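Local coordinates for uncharacterized protein (Pseudomonas aeruginosa, PDB 4O8B), which regulates motility and biofilm formation as the transcriptional regulator BswR, acting through the small RNA rsmZ, and probably binds promoter DNA by a Cro/C1-type helix-turn-helix domain, at residues S32-M35 with N36-R40; S16-Q19 with L20-V24. All coordinates share one frame; numbering follows the deposited sequence.

Contact 2 lies on helix 17-22 and contact 1 on helix 28-39, the next helix in the chain; their centres are about 10 Å apart. In a Cro/C1-type domain these would be the two helices of the helix-turn-helix, the later one being the probable recognition helix. Gln17 joins them: its NE2 is 2.7 Å from Asn36 OD1 and 3.0 Å from Glu39 OE2, both probable hydrogen bonds, so a single nitrogen links two side chains three residues apart on helix 28-39. Met35 fills in beside it, with its CG 3.2 Å from Gln17 O and its CE 3.6 Å from Gly21 CA, where the glycine has no side chain between the two helices.

Contact 1 of 2, residues S32-M35 with N36-R40; sequences SARM and NQYER
Met35 reaches one turn along helix 28-39 to the ring of Tyr38. Its CB starts beside the next amide, 3.1 Å from Asn36 N, and CG leads on toward helix 17-22. A bend at chi2 (-40°) then brings SD to the edge of the tyrosine ring, 3.8 Å from Tyr38 CD2. The sulfur sits 5.2 Å from the ring centroid and 83° off the ring normal, a Met-aromatic contact made in the ring plane. The methyl CE continues along the same edge, 4.0 Å from Tyr38 CD2 and slightly farther from CE2. One face of the ring lies over a backbone carbonyl, with Tyr38 CG 3.8 Å from Arg34 O. Met35 O takes a nearly straight bond from Glu39 N (2.9 Å, 171°) and a weak one from Tyr38 N. Glu39 CG passes 3.4 Å from Met35 O, and its chain runs out extended to salt bridges with Arg10 and Lys7, which would probably favour the charged carboxylate. Around this turn, Met35 packs on Met26 and on Leu53 of helix 47-57, while Tyr38 touches Leu6 of helix 3-13 and Thr49 of helix 47-57.

Contact 2 of 2, residues S16-Q19 with L20-V24; sequences SQKQ and LGMLV
Ser16 to Leu23 are tied by four successive i to i+4 backbone bonds: Leu20 N to Ser16 O, Gly21 N to Gln17 O, Met22 N to Lys18 O and Leu23 N to Gln19 O. Before the first turn, Ser16 folds its hydroxyl back over the helix start: Ser16 OG accepts Gln19 N at 3.1 Å and, weakly, Lys18 N. The return bond runs from Ser16 N to Gln19 OE1 at 2.9 Å, in the plane of the side-chain amide and on a lone pair. This exchange is a capping box with Ser16 as N-cap, and it satisfies amides that have no preceding turn to bond to; here it begins the first helix of the probable helix-turn-helix. Lys18 runs fully extended, with CG anti to the backbone N (chi1 180°), and crosses Met22 at an angle. Lys18 CE meets Met22 CE at 3.6 Å, and Lys18 CG lies 4.0 Å from the same methyl. Met22 CG rests on the backbone, 3.4 Å from Lys18 O, and the side chain also touches Glu28 and Ala31 of helix 28-39. At the next residue, Leu23 CB lies 3.3 Å from Gln19 O, the carbonyl one turn back, and its CG stays close to that oxygen. Leu20 is buried, packed on Leu53 and Val56 of helix 47-57 and on Arg10 of helix 3-13.

Contact 1 of 2, residues S32-M35 with N36-R40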
ATOM      1  N   SER A  32      -3.350 -12.272 -21.403  1.00 22.26           N
ATOM      2  CA  SER A  32      -3.508 -13.239 -20.318  1.00 23.40           C
ATOM      3  C   SER A  32      -2.174 -13.814 -19.851  1.00 23.36           C
ATOM      4  O   SER A  32      -2.040 -14.222 -18.690  1.00 23.89           O
ATOM      5  CB  SER A  32      -4.441 -14.373 -20.746  1.00 22.71           C
ATOM      6  OG  SER A  32      -3.856 -15.166 -21.764  1.00 25.33           O
ATOM      7  N   ALA A  33      -1.190 -13.851 -20.747  1.00 21.93           N
ATOM      8  CA  ALA A  33       0.129 -14.374 -20.401  1.00 21.83           C
ATOM      9  C   ALA A  33       0.857 -13.360 -19.523  1.00 22.05           C
ATOM     10  O   ALA A  33       1.347 -13.694 -18.438  1.00 20.77           O
ATOM     11  CB  ALA A  33       0.933 -14.646 -21.664  1.00 20.08           C
ATOM     12  N   ARG A  34       0.922 -12.119 -20.004  1.00 21.81           N
ATOM     13  CA  ARG A  34       1.582 -11.037 -19.275  1.00 23.13           C
ATOM     14  C   ARG A  34       1.029 -10.929 -17.855  1.00 22.24           C
ATOM     15  O   ARG A  34       1.788 -10.791 -16.891  1.00 23.11           O
ATOM     16  CB  ARG A  34       1.358  -9.710 -20.009  1.00 24.00           C
ATOM     17  CG  ARG A  34       1.840  -9.687 -21.461  1.00 26.33           C
ATOM     18  CD  ARG A  34       3.302  -9.310 -21.560  1.00 28.20           C
ATOM     19  NE  ARG A  34       3.572  -8.031 -20.893  1.00 31.00           N
ATOM     20  CZ  ARG A  34       3.155  -6.849 -21.328  1.00 30.30           C
ATOM     21  NH1 ARG A  34       2.451  -6.762 -22.448  1.00 30.71           N
ATOM     22  NH2 ARG A  34       3.438  -5.752 -20.640  1.00 28.83           N
ATOM     23  N   MET A  35      -0.290 -10.985 -17.734  1.00 21.76           N
ATOM     24  CA  MET A  35      -0.955 -10.894 -16.437  1.00 22.41           C
ATOM     25  C   MET A  35      -0.566 -12.026 -15.494  1.00 22.24           C
ATOM     26  O   MET A  35      -0.274 -11.794 -14.320  1.00 21.97           O
ATOM     27  CB  MET A  35      -2.475 -10.883 -16.602  1.00 22.38           C
ATOM     28  CG  MET A  35      -3.083  -9.496 -16.764  1.00 25.45           C
ATOM     29  SD  MET A  35      -2.316  -8.255 -15.677  1.00 27.98           S
ATOM     30  CE  MET A  35      -2.077  -6.907 -16.819  1.00 25.35           C
ATOM     31  N   ASN A  36      -0.563 -13.252 -16.007  1.00 21.76           N
ATOM     32  CA  ASN A  36      -0.215 -14.399 -15.181  1.00 22.62           C
ATOM     33  C   ASN A  36       1.167 -14.222 -14.573  1.00 22.55           C
ATOM     34  O   ASN A  36       1.395 -14.571 -13.416  1.00 23.24           O
ATOM     35  CB  ASN A  36      -0.266 -15.689 -16.011  1.00 21.61           C
ATOM     36  CG  ASN A  36      -0.525 -16.912 -15.153  1.00 23.72           C
ATOM     37  OD1 ASN A  36      -1.494 -16.950 -14.388  1.00 22.32           O
ATOM     38  ND2 ASN A  36       0.332 -17.922 -15.278  1.00 21.06           N
ATOM     39  N   GLN A  37       2.096 -13.674 -15.355  1.00 23.25           N
ATOM     40  CA  GLN A  37       3.452 -13.440 -14.860  1.00 23.22           C
ATOM     41  C   GLN A  37       3.404 -12.485 -13.670  1.00 24.67           C
ATOM     42  O   GLN A  37       4.131 -12.664 -12.694  1.00 25.44           O
ATOM     43  CB  GLN A  37       4.331 -12.850 -15.963  1.00 21.42           C
ATOM     44  CG  GLN A  37       4.708 -13.836 -17.061  1.00 21.29           C
ATOM     45  CD  GLN A  37       5.553 -14.987 -16.541  1.00 21.38           C
ATOM     46  OE1 GLN A  37       5.124 -15.753 -15.675  1.00 21.07           O
ATOM     47  NE2 GLN A  37       6.761 -15.122 -17.074  1.00 23.33           N
ATOM     48  N   TYR A  38       2.545 -11.468 -13.755  1.00 24.30           N
ATOM     49  CA  TYR A  38       2.410 -10.505 -12.676  1.00 25.40           C
ATOM     50  C   TYR A  38       1.818 -11.162 -11.430  1.00 26.81           C
ATOM     51  O   TYR A  38       2.360 -11.034 -10.328  1.00 26.53           O
ATOM     52  CB  TYR A  38       1.507  -9.336 -13.083  1.00 25.33           C
ATOM     53  CG  TYR A  38       2.138  -8.310 -13.999  1.00 24.74           C
ATOM     54  CD1 TYR A  38       3.517  -8.074 -13.982  1.00 24.68           C
ATOM     55  CD2 TYR A  38       1.350  -7.536 -14.852  1.00 24.25           C
ATOM     56  CE1 TYR A  38       4.088  -7.079 -14.770  1.00 25.16           C
ATOM     57  CE2 TYR A  38       1.913  -6.533 -15.644  1.00 25.10           C
ATOM     58  CZ  TYR A  38       3.280  -6.318 -15.609  1.00 25.25           C
ATOM     59  OH  TYR A  38       3.836  -5.327 -16.383  1.00 24.84           O
ATOM     60  N   GLU A  39       0.701 -11.862 -11.615  1.00 27.24           N
ATOM     61  CA  GLU A  39       0.023 -12.528 -10.510  1.00 28.66           C
ATOM     62  C   GLU A  39       0.863 -13.650  -9.908  1.00 29.53           C
ATOM     63  O   GLU A  39       0.630 -14.073  -8.776  1.00 30.17           O
ATOM     64  CB  GLU A  39      -1.319 -13.084 -10.984  1.00 27.48           C
ATOM     65  CG  GLU A  39      -2.235 -12.026 -11.577  1.00 26.61           C
ATOM     66  CD  GLU A  39      -3.625 -12.550 -11.854  1.00 28.78           C
ATOM     67  OE1 GLU A  39      -4.540 -11.723 -12.063  1.00 30.71           O
ATOM     68  OE2 GLU A  39      -3.813 -13.787 -11.877  1.00 27.64           O
ATOM     69  N   ARG A  40       1.837 -14.131 -10.673  1.00 31.55           N
ATOM     70  CA  ARG A  40       2.717 -15.194 -10.201  1.00 33.05           C
ATOM     71  C   ARG A  40       3.933 -14.525  -9.573  1.00 32.69           C
ATOM     72  O   ARG A  40       4.748 -15.168  -8.918  1.00 32.08           O
ATOM     73  CB  ARG A  40       3.159 -16.078 -11.369  1.00 34.35           C
ATOM     74  CG  ARG A  40       3.779 -17.397 -10.944  1.00 39.26           C
ATOM     75  CD  ARG A  40       2.706 -18.402 -10.554  1.00 41.66           C
ATOM     76  NE  ARG A  40       1.914 -18.817 -11.709  1.00 43.56           N
ATOM     77  CZ  ARG A  40       2.402 -19.504 -12.740  1.00 43.87           C
ATOM     78  NH1 ARG A  40       3.682 -19.856 -12.759  1.00 43.28           N
ATOM     79  NH2 ARG A  40       1.610 -19.843 -13.751  1.00 44.19           N
TER

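Contact 2 of 2, residues S16-Q19 with L20-V24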
ATOM      1  N   SER A  16     -11.285 -11.223 -16.439  1.00 25.20           N
ATOM      2  CA  SER A  16     -10.519 -12.409 -16.793  1.00 24.72           C
ATOM      3  C   SER A  16      -9.091 -11.907 -16.993  1.00 24.07           C
ATOM      4  O   SER A  16      -8.887 -10.734 -17.300  1.00 23.39           O
ATOM      5  CB  SER A  16     -11.040 -13.023 -18.099  1.00 26.08           C
ATOM      6  OG  SER A  16     -10.477 -12.381 -19.236  1.00 25.59           O
ATOM      7  N   GLN A  17      -8.108 -12.778 -16.802  1.00 24.28           N
ATOM      8  CA  GLN A  17      -6.714 -12.375 -16.958  1.00 24.25           C
ATOM      9  C   GLN A  17      -6.476 -11.615 -18.258  1.00 24.12           C
ATOM     10  O   GLN A  17      -5.616 -10.730 -18.318  1.00 23.50           O
ATOM     11  CB  GLN A  17      -5.781 -13.592 -16.903  1.00 24.72           C
ATOM     12  CG  GLN A  17      -5.326 -13.958 -15.502  1.00 25.61           C
ATOM     13  CD  GLN A  17      -4.270 -15.044 -15.508  1.00 25.64           C
ATOM     14  OE1 GLN A  17      -4.314 -15.957 -16.333  1.00 27.09           O
ATOM     15  NE2 GLN A  17      -3.331 -14.970 -14.569  1.00 25.86           N
ATOM     16  N   LYS A  18      -7.239 -11.957 -19.299  1.00 22.56           N
ATOM     17  CA  LYS A  18      -7.099 -11.294 -20.584  1.00 21.77           C
ATOM     18  C   LYS A  18      -7.765  -9.922 -20.562  1.00 20.85           C
ATOM     19  O   LYS A  18      -7.211  -8.954 -21.075  1.00 20.27           O
ATOM     20  CB  LYS A  18      -7.715 -12.156 -21.689  1.00 23.35           C
ATOM     21  CG  LYS A  18      -7.619 -11.538 -23.076  1.00 24.22           C
ATOM     22  CD  LYS A  18      -8.237 -12.449 -24.133  1.00 26.88           C
ATOM     23  CE  LYS A  18      -8.316 -11.751 -25.481  1.00 27.50           C
ATOM     24  NZ  LYS A  18      -9.127 -12.527 -26.463  1.00 31.05           N
ATOM     25  N   GLN A  19      -8.950  -9.845 -19.976  1.00 21.14           N
ATOM     26  CA  GLN A  19      -9.679  -8.589 -19.889  1.00 22.07           C
ATOM     27  C   GLN A  19      -8.855  -7.538 -19.155  1.00 21.34           C
ATOM     28  O   GLN A  19      -8.652  -6.428 -19.659  1.00 21.53           O
ATOM     29  CB  GLN A  19     -11.027  -8.782 -19.180  1.00 23.09           C
ATOM     30  CG  GLN A  19     -12.146  -9.246 -20.093  1.00 26.77           C
ATOM     31  CD  GLN A  19     -13.377  -9.682 -19.317  1.00 29.51           C
ATOM     32  OE1 GLN A  19     -13.268 -10.381 -18.309  1.00 28.36           O
ATOM     33  NE2 GLN A  19     -14.557  -9.300 -19.800  1.00 32.02           N
ATOM     34  N   LEU A  20      -8.383  -7.881 -17.963  1.00 20.39           N
ATOM     35  CA  LEU A  20      -7.570  -6.951 -17.180  1.00 20.48           C
ATOM     36  C   LEU A  20      -6.330  -6.578 -17.981  1.00 21.55           C
ATOM     37  O   LEU A  20      -5.940  -5.421 -18.045  1.00 19.68           O
ATOM     38  CB  LEU A  20      -7.171  -7.586 -15.847  1.00 17.53           C
ATOM     39  CG  LEU A  20      -6.242  -6.777 -14.925  1.00 16.96           C
ATOM     40  CD1 LEU A  20      -6.658  -5.313 -14.912  1.00 13.58           C
ATOM     41  CD2 LEU A  20      -6.287  -7.354 -13.518  1.00 15.69           C
ATOM     42  N   GLY A  21      -5.718  -7.596 -18.602  1.00 23.11           N
ATOM     43  CA  GLY A  21      -4.533  -7.373 -19.392  1.00 24.98           C
ATOM     44  C   GLY A  21      -4.741  -6.363 -20.510  1.00 26.22           C
ATOM     45  O   GLY A  21      -3.908  -5.476 -20.716  1.00 25.50           O
ATOM     46  N   MET A  22      -5.849  -6.485 -21.232  1.00 26.89           N
ATOM     47  CA  MET A  22      -6.128  -5.563 -22.320  1.00 28.06           C
ATOM     48  C   MET A  22      -6.603  -4.203 -21.820  1.00 27.05           C
ATOM     49  O   MET A  22      -6.330  -3.176 -22.439  1.00 26.66           O
ATOM     50  CB  MET A  22      -7.181  -6.149 -23.269  1.00 31.56           C
ATOM     51  CG  MET A  22      -6.721  -7.382 -24.026  1.00 34.56           C
ATOM     52  SD  MET A  22      -7.742  -7.694 -25.478  1.00 38.79           S
ATOM     53  CE  MET A  22      -9.232  -8.321 -24.717  1.00 37.80           C
ATOM     54  N   LEU A  23      -7.312  -4.192 -20.696  1.00 26.04           N
ATOM     55  CA  LEU A  23      -7.804  -2.945 -20.131  1.00 25.10           C
ATOM     56  C   LEU A  23      -6.664  -1.995 -19.779  1.00 25.53           C
ATOM     57  O   LEU A  23      -6.894  -0.822 -19.468  1.00 24.81           O
ATOM     58  CB  LEU A  23      -8.662  -3.217 -18.898  1.00 24.84           C
ATOM     59  CG  LEU A  23     -10.146  -3.461 -19.192  1.00 25.66           C
ATOM     60  CD1 LEU A  23     -10.840  -4.005 -17.953  1.00 26.66           C
ATOM     61  CD2 LEU A  23     -10.793  -2.160 -19.644  1.00 23.60           C
ATOM     62  N   VAL A  24      -5.431  -2.492 -19.828  1.00 24.82           N
ATOM     63  CA  VAL A  24      -4.277  -1.662 -19.538  1.00 24.39           C
ATOM     64  C   VAL A  24      -3.356  -1.511 -20.752  1.00 24.79           C
ATOM     65  O   VAL A  24      -2.178  -1.198 -20.610  1.00 24.22           O
ATOM     66  CB  VAL A  24      -3.460  -2.205 -18.334  1.00 23.19           C
ATOM     67  CG1 VAL A  24      -4.109  -1.766 -17.031  1.00 20.91           C
ATOM     68  CG2 VAL A  24      -3.380  -3.717 -18.399  1.00 23.67           C
TER